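Local coordinates for protein type VI secretion system component (Escherichia coli O6, PDB 2P5Z) that is a component of the type VI secretion system that resembles the phage T4 tail proteins gp27 and gp5 and probably forms part of its trimeric, phage-like puncturing spike, at residues A[50-56]-A[100-106]; A[35-39]-A[344-349]; A[117-123]-A[168-172]; A[145-149]-A[194-199]. The contacts are given in a common frame with arbitrary orientation. Numbering follows the deposited sequence.

In the fold
All four contacts lie in the region related to phage tail baseplate hubs. Interaction 2 pairs strands 29-38 and 343-353, and the long loop it closes contains the other three. Interaction 1 belongs to the same sheet, on strand 44-51, which neighbours 29-38, but its centre is about 32 Å from that of interaction 2. Interactions 3 and 4 follow interaction 1 along the chain, with alternating segments; their centres are about 21 Å apart and their nearest atoms about 5 Å. Interaction 4 sets the loop before strand 150-153 against strand 196-202 of a small sheet, and interaction 3 seats helix 171-182. The example illustrates how one pairing between strands far apart in sequence can enclose several contacts of medium sequence separation.

Interaction 1. Residues A[50-56]-A[100-106]; sequences TSSDKAI and SQDEARY
The backbones run antiparallel where strand 44-51 ends beside the start of strand 104-111. Ser51 and Ala104 form a hydrogen-bonded pair, with Ser51 N to Ala104 O at 3.1 Å and Ala104 N to Ser51 O at 3.0 Å; Thr50 and Arg105 form the adjacent non-hydrogen-bonded pair. Past Ser51 the chain curls back through an ST turn (Asp53 N to Ser51 OG, 3.2 Å) and an Asx turn (Ala55 N to Asp53 OD1, 2.9 Å). Tyr106, chi1 m, fills the curl: its OH donates to Asp53 O (2.6 Å) and accepts from Ile56 N (3.2 Å), while Ile56 CD1 makes a CH-pi contact 3.9 Å from the ring centroid. These two hydroxyl bonds carry the contact past the last strand pair into the loop. Lys54 NZ reaches Ser100 O at 3.0 Å and also pairs with Asp334 of the second subunit. Ser51 OG and Asp53 OD2 bond further to Pro27 and Ser26. Strand 104-111 continues the sheet on its other edge by a hairpin with strand 85-99.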
loop_
_atom_site.group_PDB
_atom_site.type_symbol
_atom_site.label_atom_id
_atom_site.label_comp_id
_atom_site.label_asym_id
_atom_site.label_seq_id
_atom_site.Cartn_x
_atom_site.Cartn_y
_atom_site.Cartn_z
ATOM N N THR A 50 29.564 18.769 -7.632
ATOM C CA THR A 50 30.091 19.041 -8.963
ATOM C C THR A 50 31.521 18.591 -9.016
ATOM O O THR A 50 32.185 18.482 -7.973
ATOM C CB THR A 50 29.978 20.519 -9.372
ATOM O OG1 THR A 50 30.488 21.351 -8.314
ATOM C CG2 THR A 50 28.521 20.871 -9.630
ATOM N N SER A 51 31.971 18.291 -10.231
ATOM C CA SER A 51 33.333 17.835 -10.468
ATOM C C SER A 51 33.829 18.262 -11.859
ATOM O O SER A 51 33.045 18.374 -12.808
ATOM C CB SER A 51 33.410 16.319 -10.341
ATOM O OG SER A 51 34.729 15.853 -10.594
ATOM N N SER A 52 35.139 18.472 -11.972
ATOM C CA SER A 52 35.791 18.765 -13.259
ATOM C C SER A 52 35.771 17.539 -14.164
ATOM O O SER A 52 35.814 17.649 -15.388
ATOM C CB SER A 52 37.238 19.188 -13.030
ATOM O OG SER A 52 37.382 19.756 -11.740
ATOM N N ASP A 53 35.722 16.368 -13.545
ATOM C CA ASP A 53 35.602 15.114 -14.275
ATOM C C ASP A 53 34.158 14.949 -14.804
ATOM O O ASP A 53 33.203 14.796 -14.042
ATOM C CB ASP A 53 35.998 13.992 -13.335
ATOM C CG ASP A 53 36.098 12.657 -14.010
ATOM O OD1 ASP A 53 35.554 12.467 -15.130
ATOM O OD2 ASP A 53 36.727 11.774 -13.384
ATOM N N LYS A 54 34.023 14.989 -16.120
ATOM C CA LYS A 54 32.724 14.868 -16.768
ATOM C C LYS A 54 32.350 13.421 -17.109
ATOM O O LYS A 54 31.429 13.199 -17.892
ATOM C CB LYS A 54 32.677 15.732 -18.032
ATOM C CG LYS A 54 33.175 17.138 -17.803
ATOM C CD LYS A 54 32.470 18.142 -18.697
ATOM C CE LYS A 54 32.875 17.992 -20.156
ATOM N NZ LYS A 54 31.952 18.787 -21.016
ATOM N N ALA A 55 33.053 12.452 -16.518
ATOM C CA ALA A 55 32.801 11.029 -16.765
ATOM C C ALA A 55 33.197 10.144 -15.588
ATOM O O ALA A 55 33.862 9.135 -15.779
ATOM C CB ALA A 55 33.529 10.568 -18.028
ATOM N N ILE A 56 32.809 10.524 -14.370
ATOM C CA ILE A 56 32.974 9.638 -13.220
ATOM C C ILE A 56 32.135 8.390 -13.474
ATOM O O ILE A 56 30.933 8.490 -13.767
ATOM C CB ILE A 56 32.516 10.292 -11.913
ATOM C CG1 ILE A 56 33.218 11.638 -11.705
ATOM C CG2 ILE A 56 32.777 9.365 -10.734
ATOM C CD1 ILE A 56 32.975 12.239 -10.329
ATOM N N SER A 100 28.039 20.522 -17.905
ATOM C CA SER A 100 28.260 21.811 -18.536
ATOM C C SER A 100 29.457 21.716 -19.458
ATOM O O SER A 100 29.928 20.614 -19.798
ATOM C CB SER A 100 28.518 22.879 -17.485
ATOM O OG SER A 100 27.338 23.169 -16.763
ATOM N N GLN A 101 29.942 22.890 -19.849
ATOM C CA GLN A 101 31.155 23.027 -20.640
ATOM C C GLN A 101 32.355 22.581 -19.814
ATOM O O GLN A 101 33.255 21.934 -20.328
ATOM C CB GLN A 101 31.327 24.495 -21.071
ATOM C CG GLN A 101 32.489 24.771 -22.033
ATOM C CD GLN A 101 32.241 24.235 -23.434
ATOM O OE1 GLN A 101 31.102 24.176 -23.891
ATOM N NE2 GLN A 101 33.309 23.847 -24.122
ATOM N N ASP A 102 32.345 22.892 -18.520
ATOM C CA ASP A 102 33.520 22.654 -17.690
ATOM C C ASP A 102 33.325 21.732 -16.489
ATOM O O ASP A 102 34.303 21.323 -15.841
ATOM C CB ASP A 102 34.141 23.988 -17.281
ATOM C CG ASP A 102 34.728 24.705 -18.466
ATOM O OD1 ASP A 102 35.672 24.130 -19.068
ATOM O OD2 ASP A 102 34.202 25.792 -18.836
ATOM N N GLU A 103 32.077 21.382 -16.206
ATOM C CA GLU A 103 31.824 20.498 -15.090
ATOM C C GLU A 103 30.663 19.525 -15.307
ATOM O O GLU A 103 29.963 19.574 -16.316
ATOM C CB GLU A 103 31.642 21.306 -13.803
ATOM C CG GLU A 103 30.753 22.516 -13.954
ATOM C CD GLU A 103 30.292 23.049 -12.612
ATOM O OE1 GLU A 103 31.052 22.892 -11.621
ATOM O OE2 GLU A 103 29.169 23.615 -12.547
ATOM N N ALA A 104 30.499 18.612 -14.362
ATOM C CA ALA A 104 29.343 17.742 -14.354
ATOM C C ALA A 104 28.774 17.703 -12.960
ATOM O O ALA A 104 29.492 17.931 -11.992
ATOM C CB ALA A 104 29.701 16.357 -14.828
ATOM N N ARG A 105 27.473 17.447 -12.870
ATOM C CA ARG A 105 26.762 17.389 -11.594
ATOM C C ARG A 105 26.480 15.917 -11.296
ATOM O O ARG A 105 26.124 15.159 -12.193
ATOM C CB ARG A 105 25.469 18.186 -11.718
ATOM C CG ARG A 105 24.672 18.409 -10.462
ATOM C CD ARG A 105 23.600 19.424 -10.782
ATOM N NE ARG A 105 22.253 19.006 -10.382
ATOM C CZ ARG A 105 21.239 18.798 -11.225
ATOM N NH1 ARG A 105 21.397 18.967 -12.532
ATOM N NH2 ARG A 105 20.054 18.422 -10.753
ATOM N N TYR A 106 26.671 15.512 -10.046
ATOM C CA TYR A 106 26.518 14.112 -9.669
ATOM C C TYR A 106 25.735 13.993 -8.390
ATOM O O TYR A 106 25.678 14.946 -7.613
ATOM C CB TYR A 106 27.871 13.418 -9.456
ATOM C CG TYR A 106 28.731 13.360 -10.691
ATOM C CD1 TYR A 106 29.723 14.317 -10.919
ATOM C CD2 TYR A 106 28.551 12.355 -11.638
ATOM C CE1 TYR A 106 30.512 14.273 -12.056
ATOM C CE2 TYR A 106 29.332 12.302 -12.780
ATOM C CZ TYR A 106 30.313 13.268 -12.988
ATOM O OH TYR A 106 31.102 13.218 -14.128
#

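Interaction 2. Residues A[35-39]-A[344-349]; sequences GREQL and LITGVT
An antiparallel strand pair carrying a classic beta bulge joins an early and a late strand of the hub-like domain, which belongs to the phage barrel clan. Strands 35-38 and 344-349 run at 171°, their axes 4.7 Å apart at closest. Glu37 and Val348 are the hydrogen-bonded pair (Glu37 N to Val348 O 3.1 Å, Val348 N to Glu37 O 2.9 Å), flanked by the non-hydrogen-bonded pairs Arg36 with Thr349 and Gln38 with Gly347. Thr346 and Gly347 form the bulge, both facing Thr363 on strand 359-366. Glu37 (chi1 m, chi2 t) shares one face with Val348 (chi1 m), its CB 3.8 Å from Val348 CG2; its carboxylate goes on to Arg85 and Tyr45. On the other face, Arg36 (chi1 m, chi2 129°) passes Thr349 (chi1 m) with its CG 4.3 Å from Thr349 OG1, and its guanidinium forms a salt bridge with Asp46. Gln38 is extended (chi1 t, chi2 t) beside Gly347, whose lack of a side chain suits a CA-CA distance of 4.1 Å. Thr346, chi1 p, sends its hydroxyl to Thr363. Leu39 (chi1 m, chi2 t) meets Leu344 (chi1 t, chi2 -93°), CD1 to CD1, at 3.9 Å, while Leu39 N donates to the carbonyl O of the bulge residue Thr346 at 3.0 Å.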
loop_
_atom_site.group_PDB
_atom_site.type_symbol
_atom_site.label_atom_id
_atom_site.label_comp_id
_atom_site.label_asym_id
_atom_site.label_seq_id
_atom_site.Cartn_x
_atom_site.Cartn_y
_atom_site.Cartn_z
ATOM N N GLY A 35 19.504 14.994 3.893
ATOM C CA GLY A 35 19.761 13.863 4.783
ATOM C C GLY A 35 18.588 13.495 5.694
ATOM O O GLY A 35 17.772 14.344 6.035
ATOM N N ARG A 36 18.500 12.217 6.075
ATOM C CA ARG A 36 17.480 11.713 7.011
ATOM C C ARG A 36 18.139 10.765 8.009
ATOM O O ARG A 36 18.844 9.840 7.633
ATOM C CB ARG A 36 16.334 11.019 6.264
ATOM C CG ARG A 36 15.369 11.993 5.534
ATOM C CD ARG A 36 15.102 11.647 4.028
ATOM N NE ARG A 36 16.333 11.372 3.260
ATOM C CZ ARG A 36 16.423 11.379 1.928
ATOM N NH1 ARG A 36 17.578 11.101 1.332
ATOM N NH2 ARG A 36 15.359 11.660 1.191
ATOM N N GLU A 37 17.960 11.054 9.285
ATOM C CA GLU A 37 18.424 10.223 10.354
ATOM C C GLU A 37 17.236 10.024 11.275
ATOM O O GLU A 37 16.423 10.921 11.464
ATOM C CB GLU A 37 19.557 10.892 11.132
ATOM C CG GLU A 37 20.799 11.185 10.300
ATOM C CD GLU A 37 21.835 12.060 11.010
ATOM O OE1 GLU A 37 22.267 11.714 12.138
ATOM O OE2 GLU A 37 22.234 13.088 10.418
ATOM N N GLN A 38 17.153 8.836 11.853
ATOM C CA GLN A 38 16.070 8.452 12.731
ATOM C C GLN A 38 16.522 7.237 13.515
ATOM O O GLN A 38 17.216 6.378 12.981
ATOM C CB GLN A 38 14.849 8.111 11.894
ATOM C CG GLN A 38 13.560 7.944 12.654
ATOM C CD GLN A 38 12.479 7.453 11.726
ATOM O OE1 GLN A 38 12.646 7.480 10.506
ATOM N NE2 GLN A 38 11.381 6.972 12.288
ATOM N N LEU A 39 16.151 7.198 14.787
ATOM C CA LEU A 39 16.355 6.043 15.648
ATOM C C LEU A 39 15.796 4.758 15.045
ATOM O O LEU A 39 14.742 4.781 14.403
ATOM C CB LEU A 39 15.665 6.290 16.972
ATOM C CG LEU A 39 16.294 7.383 17.824
ATOM C CD1 LEU A 39 15.517 7.507 19.123
ATOM C CD2 LEU A 39 17.760 7.053 18.096
ATOM N N LEU A 344 13.772 14.092 23.870
ATOM C CA LEU A 344 14.669 13.118 23.261
ATOM C C LEU A 344 14.438 13.167 21.779
ATOM O O LEU A 344 13.318 12.958 21.328
ATOM C CB LEU A 344 14.376 11.714 23.786
ATOM C CG LEU A 344 15.220 10.488 23.382
ATOM C CD1 LEU A 344 14.650 9.749 22.171
ATOM C CD2 LEU A 344 16.718 10.802 23.198
ATOM N N ILE A 345 15.501 13.431 21.031
ATOM C CA ILE A 345 15.416 13.512 19.586
ATOM C C ILE A 345 15.300 12.122 19.001
ATOM O O ILE A 345 16.188 11.292 19.196
ATOM C CB ILE A 345 16.672 14.156 18.981
ATOM C CG1 ILE A 345 17.003 15.487 19.679
ATOM C CG2 ILE A 345 16.529 14.283 17.452
ATOM C CD1 ILE A 345 15.959 16.597 19.500
ATOM N N THR A 346 14.202 11.886 18.287
ATOM C CA THR A 346 13.967 10.621 17.619
ATOM C C THR A 346 14.327 10.670 16.145
ATOM O O THR A 346 14.560 9.628 15.543
ATOM C CB THR A 346 12.504 10.173 17.736
ATOM O OG1 THR A 346 11.652 11.123 17.080
ATOM C CG2 THR A 346 12.101 10.057 19.200
ATOM N N GLY A 347 14.352 11.862 15.550
ATOM C CA GLY A 347 14.576 11.975 14.114
ATOM C C GLY A 347 14.975 13.375 13.688
ATOM O O GLY A 347 14.612 14.334 14.353
ATOM N N VAL A 348 15.769 13.488 12.615
ATOM C CA VAL A 348 16.073 14.771 11.976
ATOM C C VAL A 348 16.008 14.680 10.445
ATOM O O VAL A 348 16.379 13.668 9.853
ATOM C CB VAL A 348 17.457 15.367 12.382
ATOM C CG1 VAL A 348 17.563 15.613 13.881
ATOM C CG2 VAL A 348 18.595 14.481 11.930
ATOM N N THR A 349 15.503 15.727 9.803
ATOM C CA THR A 349 15.664 15.898 8.355
ATOM C C THR A 349 16.646 17.060 8.175
ATOM O O THR A 349 16.688 17.963 8.983
ATOM C CB THR A 349 14.314 16.115 7.660
ATOM O OG1 THR A 349 13.485 14.983 7.930
ATOM C CG2 THR A 349 14.451 16.230 6.148
#

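Interaction 3. Residues A[117-123]-A[168-172]; sequences LTRSRQN and GEDDL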
loop_
_atom_site.group_PDB
_atom_site.type_symbol
_atom_site.label_atom_id
_atom_site.label_comp_id
_atom_site.label_asym_id
_atom_site.label_seq_id
_atom_site.Cartn_x
_atom_site.Cartn_y
_atom_site.Cartn_z
ATOM N N LEU A 117 22.158 -4.945 4.788
ATOM C CA LEU A 117 21.370 -6.114 5.213
ATOM C C LEU A 117 20.080 -6.308 4.415
ATOM O O LEU A 117 19.434 -7.342 4.522
ATOM C CB LEU A 117 20.966 -6.063 6.686
ATOM C CG LEU A 117 21.838 -5.811 7.915
ATOM C CD1 LEU A 117 21.391 -6.713 9.046
ATOM C CD2 LEU A 117 23.350 -5.884 7.668
ATOM N N THR A 118 19.701 -5.313 3.628
ATOM C CA THR A 118 18.511 -5.384 2.791
ATOM C C THR A 118 18.827 -6.218 1.554
ATOM O O THR A 118 17.936 -6.719 0.891
ATOM C CB THR A 118 18.033 -3.944 2.474
ATOM O OG1 THR A 118 17.522 -3.375 3.685
ATOM C CG2 THR A 118 16.950 -3.881 1.431
ATOM N N ARG A 119 20.111 -6.413 1.285
ATOM C CA ARG A 119 20.530 -7.126 0.096
ATOM C C ARG A 119 20.560 -8.654 0.220
ATOM O O ARG A 119 20.765 -9.339 -0.776
ATOM C CB ARG A 119 21.864 -6.575 -0.422
ATOM C CG ARG A 119 21.704 -5.621 -1.610
ATOM C CD ARG A 119 22.943 -4.756 -1.859
ATOM N NE ARG A 119 24.227 -5.449 -1.681
ATOM C CZ ARG A 119 24.862 -6.135 -2.633
ATOM N NH1 ARG A 119 24.331 -6.259 -3.846
ATOM N NH2 ARG A 119 26.027 -6.714 -2.362
ATOM N N SER A 120 20.325 -9.188 1.417
ATOM C CA SER A 120 20.310 -10.638 1.602
ATOM C C SER A 120 19.048 -11.134 2.286
ATOM O O SER A 120 18.699 -10.649 3.370
ATOM C CB SER A 120 21.550 -11.124 2.360
ATOM O OG SER A 120 21.437 -10.898 3.748
ATOM N N ARG A 121 18.380 -12.098 1.648
ATOM C CA ARG A 121 17.099 -12.620 2.136
ATOM C C ARG A 121 17.007 -14.148 2.150
ATOM O O ARG A 121 16.264 -14.752 1.376
ATOM C CB ARG A 121 15.898 -12.011 1.379
ATOM C CG ARG A 121 15.952 -12.026 -0.160
ATOM C CD ARG A 121 14.772 -11.256 -0.813
ATOM N NE ARG A 121 13.500 -11.362 -0.081
ATOM C CZ ARG A 121 12.862 -10.331 0.486
ATOM N NH1 ARG A 121 13.368 -9.104 0.412
ATOM N NH2 ARG A 121 11.713 -10.516 1.128
ATOM N N GLN A 122 17.746 -14.777 3.049
ATOM C CA GLN A 122 17.685 -16.220 3.163
ATOM C C GLN A 122 16.800 -16.664 4.313
ATOM O O GLN A 122 16.714 -15.985 5.326
ATOM C CB GLN A 122 19.083 -16.801 3.320
ATOM C CG GLN A 122 19.826 -16.989 2.010
ATOM C CD GLN A 122 20.954 -18.004 2.139
ATOM O OE1 GLN A 122 21.993 -17.725 2.745
ATOM N NE2 GLN A 122 20.748 -19.195 1.576
ATOM N N ASN A 123 16.147 -17.810 4.150
ATOM C CA ASN A 123 15.378 -18.425 5.241
ATOM C C ASN A 123 16.252 -19.133 6.282
ATOM O O ASN A 123 17.221 -19.807 5.939
ATOM C CB ASN A 123 14.355 -19.409 4.683
ATOM C CG ASN A 123 13.470 -18.800 3.624
ATOM O OD1 ASN A 123 12.907 -17.722 3.813
ATOM N ND2 ASN A 123 13.327 -19.496 2.504
ATOM N N GLY A 168 11.035 -15.399 4.306
ATOM C CA GLY A 168 10.643 -14.334 3.363
ATOM C C GLY A 168 10.873 -12.917 3.880
ATOM O O GLY A 168 10.001 -12.067 3.778
ATOM N N GLU A 169 12.034 -12.688 4.480
ATOM C CA GLU A 169 12.362 -11.432 5.124
ATOM C C GLU A 169 13.834 -11.170 4.841
ATOM O O GLU A 169 14.670 -12.064 4.999
ATOM C CB GLU A 169 12.172 -11.523 6.642
ATOM C CG GLU A 169 10.750 -11.343 7.179
ATOM C CD GLU A 169 10.682 -11.502 8.712
ATOM O OE1 GLU A 169 11.202 -12.503 9.249
ATOM O OE2 GLU A 169 10.109 -10.634 9.399
ATOM N N ASP A 170 14.166 -9.961 4.413
ATOM C CA ASP A 170 15.566 -9.603 4.261
ATOM C C ASP A 170 16.147 -9.454 5.663
ATOM O O ASP A 170 15.396 -9.316 6.646
ATOM C CB ASP A 170 15.718 -8.308 3.450
ATOM C CG ASP A 170 14.975 -7.135 4.080
ATOM O OD1 ASP A 170 15.578 -6.393 4.880
ATOM O OD2 ASP A 170 13.765 -6.984 3.827
ATOM N N ASP A 171 17.470 -9.484 5.769
ATOM C CA ASP A 171 18.101 -9.427 7.081
ATOM C C ASP A 171 17.724 -8.180 7.870
ATOM O O ASP A 171 17.503 -8.286 9.070
ATOM C CB ASP A 171 19.623 -9.552 6.979
ATOM C CG ASP A 171 20.081 -10.950 6.585
ATOM O OD1 ASP A 171 19.303 -11.909 6.754
ATOM O OD2 ASP A 171 21.233 -11.086 6.108
ATOM N N LEU A 172 17.605 -7.023 7.201
ATOM C CA LEU A 172 17.256 -5.774 7.895
ATOM C C LEU A 172 15.859 -5.820 8.487
ATOM O O LEU A 172 15.672 -5.473 9.648
ATOM C CB LEU A 172 17.412 -4.530 6.994
ATOM C CG LEU A 172 17.232 -3.160 7.694
ATOM C CD1 LEU A 172 18.090 -3.050 8.962
ATOM C CD2 LEU A 172 17.502 -1.989 6.770
HETATM O O HOH W 1 11.464 -8.587 3.248
HETATM O O HOH W 2 14.010 -15.168 4.918
#
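Asp171, Arg121 and Asp170 bury the most surface here. Asp171 points into the loop 117-123: its N donates to Ser120 O (2.9 Å) and its CB packs 3.8 Å from Leu117 CB, while its carboxylate is held by His143 and Gln166. One residue on, Leu172 N bonds to Leu117 O at 3.3 Å, and Leu117 CB lies 3.9 Å from Leu172 CB. Asp170 is the N-cap of helix 171-182; its side chain caps a backbone N just past Leu172 and also bonds to Thr173. The helix start is thus seated on the loop linking strands 104-111 and 124-127, the Ser120 and Leu117 carbonyls accepting from the amides of Asp171 and Leu172 in its first turn. Arg121 lays one guanidinium face over the Glu169-Asp170 peptide. A water bridges Arg121 NH2 (2.9 Å) and Asp170 N (3.2 Å), whereas Arg121 NH1 and Asp170 OD2, 4.0 Å apart, are merely neighbouring opposite charges. At the far end Gly168, with positive phi, donates its N to Asn123 OD1 at 3.0 Å, and the Asn123 backbone bonds to Thr419 and Lys421 of the OB-domain region.

Interaction 4. Residues A[145-149]-A[194-199]; sequences MRGQD and LKIEVI
A loop leading into strand 150-153 meets strand 196-202, which runs parallel to 150-153 in a three-stranded mixed sheet; Lys195 and Ile196 form a G1 beta bulge facing Asp191 in strand 185-191. The one backbone hydrogen bond between the segments runs from Ile199 N to Asp149 O, 3.1 Å, and Val198 CA adds a CA-H...O contact to the same Asp149 O at 3.5 Å, so one carbonyl opens the parallel pairing that Ile199 continues with Val151. The loop is kept tight by Gln148 N to Arg146 O (2.6 Å) and Arg146 N to Asp149 OD2 (2.9 Å), with Gly147 at positive phi. In charged contacts, Asp149 and Glu197 both form salt bridges with Arg113. In the packing, Gln148 (chi1 p, chi2 t) places OE1 3.5 Å from Leu194 CD1 and NE2 4.0 Å from Ile196 CD1, and Val198 CG2 lies 3.4 Å from Gln148 O. Met145 (chi1 m, chi2 t, chi3 18°) brings its CE 3.6 Å from Ile199 CD1.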
loop_
_atom_site.group_PDB
_atom_site.type_symbol
_atom_site.label_atom_id
_atom_site.label_comp_id
_atom_site.label_asym_id
_atom_site.label_seq_id
_atom_site.Cartn_x
_atom_site.Cartn_y
_atom_site.Cartn_z
ATOM N N MET A 145 30.666 -8.022 10.233
ATOM C CA MET A 145 30.830 -6.928 11.157
ATOM C C MET A 145 31.504 -7.448 12.422
ATOM O O MET A 145 31.288 -8.603 12.804
ATOM C CB MET A 145 29.490 -6.231 11.402
ATOM C CG MET A 145 29.057 -5.366 10.189
ATOM S SD MET A 145 27.710 -4.214 10.513
ATOM C CE MET A 145 27.724 -4.126 12.272
ATOM N N ARG A 146 32.315 -6.596 13.062
ATOM C CA ARG A 146 33.361 -7.067 13.968
ATOM C C ARG A 146 33.480 -6.430 15.341
ATOM O O ARG A 146 34.598 -6.067 15.708
ATOM C CB ARG A 146 34.731 -6.800 13.343
ATOM C CG ARG A 146 35.024 -7.392 12.009
ATOM C CD ARG A 146 36.106 -6.556 11.380
ATOM N NE ARG A 146 37.268 -7.370 11.064
ATOM C CZ ARG A 146 38.253 -7.648 11.920
ATOM N NH1 ARG A 146 38.228 -7.164 13.161
ATOM N NH2 ARG A 146 39.272 -8.412 11.532
ATOM N N GLY A 147 32.423 -6.269 16.124
ATOM C CA GLY A 147 32.631 -5.815 17.525
ATOM C C GLY A 147 33.014 -4.344 17.725
ATOM O O GLY A 147 32.598 -3.687 18.691
ATOM N N GLN A 148 33.841 -3.832 16.822
ATOM C CA GLN A 148 34.090 -2.420 16.717
ATOM C C GLN A 148 32.913 -1.781 15.974
ATOM O O GLN A 148 32.570 -0.625 16.234
ATOM C CB GLN A 148 35.413 -2.156 15.985
ATOM C CG GLN A 148 35.557 -2.879 14.658
ATOM C CD GLN A 148 36.734 -2.385 13.838
ATOM O OE1 GLN A 148 37.860 -2.314 14.328
ATOM N NE2 GLN A 148 36.480 -2.051 12.574
ATOM N N ASP A 149 32.283 -2.542 15.075
ATOM C CA ASP A 149 31.198 -2.027 14.250
ATOM C C ASP A 149 29.836 -1.875 14.952
ATOM O O ASP A 149 28.926 -1.283 14.379
ATOM C CB ASP A 149 31.019 -2.910 13.033
ATOM C CG ASP A 149 32.250 -2.982 12.178
ATOM O OD1 ASP A 149 32.872 -1.933 11.964
ATOM O OD2 ASP A 149 32.581 -4.084 11.683
ATOM N N LEU A 194 38.835 5.128 14.427
ATOM C CA LEU A 194 38.765 4.133 13.377
ATOM C C LEU A 194 38.155 4.701 12.103
ATOM O O LEU A 194 38.349 4.134 11.024
ATOM C CB LEU A 194 38.007 2.892 13.859
ATOM C CG LEU A 194 38.609 2.111 15.037
ATOM C CD1 LEU A 194 37.669 1.015 15.513
ATOM C CD2 LEU A 194 39.967 1.526 14.661
ATOM N N LYS A 195 37.451 5.831 12.241
ATOM C CA LYS A 195 36.733 6.511 11.133
ATOM C C LYS A 195 35.634 5.632 10.546
ATOM O O LYS A 195 35.628 5.335 9.344
ATOM C CB LYS A 195 37.675 7.013 10.030
ATOM C CG LYS A 195 38.599 8.118 10.464
ATOM C CD LYS A 195 39.715 8.317 9.446
ATOM C CE LYS A 195 40.277 9.727 9.531
ATOM N NZ LYS A 195 40.188 10.277 10.926
ATOM N N ILE A 196 34.730 5.191 11.415
ATOM C CA ILE A 196 33.672 4.289 11.016
ATOM C C ILE A 196 32.433 4.622 11.810
ATOM O O ILE A 196 32.514 5.255 12.873
ATOM C CB ILE A 196 34.017 2.784 11.293
ATOM C CG1 ILE A 196 34.496 2.588 12.735
ATOM C CG2 ILE A 196 35.012 2.215 10.264
ATOM C CD1 ILE A 196 34.314 1.181 13.275
ATOM N N GLU A 197 31.291 4.190 11.285
ATOM C CA GLU A 197 30.022 4.265 12.003
ATOM C C GLU A 197 29.793 2.999 12.830
ATOM O O GLU A 197 30.110 1.890 12.396
ATOM C CB GLU A 197 28.859 4.509 11.026
ATOM C CG GLU A 197 28.254 3.273 10.343
ATOM C CD GLU A 197 29.076 2.703 9.172
ATOM O OE1 GLU A 197 30.233 3.126 8.948
ATOM O OE2 GLU A 197 28.547 1.812 8.458
ATOM N N VAL A 198 29.249 3.192 14.025
ATOM C CA VAL A 198 29.061 2.148 15.020
ATOM C C VAL A 198 27.580 2.119 15.406
ATOM O O VAL A 198 27.031 3.157 15.794
ATOM C CB VAL A 198 29.899 2.459 16.307
ATOM C CG1 VAL A 198 29.619 1.460 17.411
ATOM C CG2 VAL A 198 31.410 2.528 15.999
ATOM N N ILE A 199 26.939 0.946 15.296
ATOM C CA ILE A 199 25.550 0.741 15.741
ATOM C C ILE A 199 25.470 0.508 17.242
ATOM O O ILE A 199 26.036 -0.437 17.756
ATOM C CB ILE A 199 24.939 -0.518 15.099
ATOM C CG1 ILE A 199 25.160 -0.524 13.583
ATOM C CG2 ILE A 199 23.464 -0.657 15.476
ATOM C CD1 ILE A 199 24.938 -1.873 12.961
#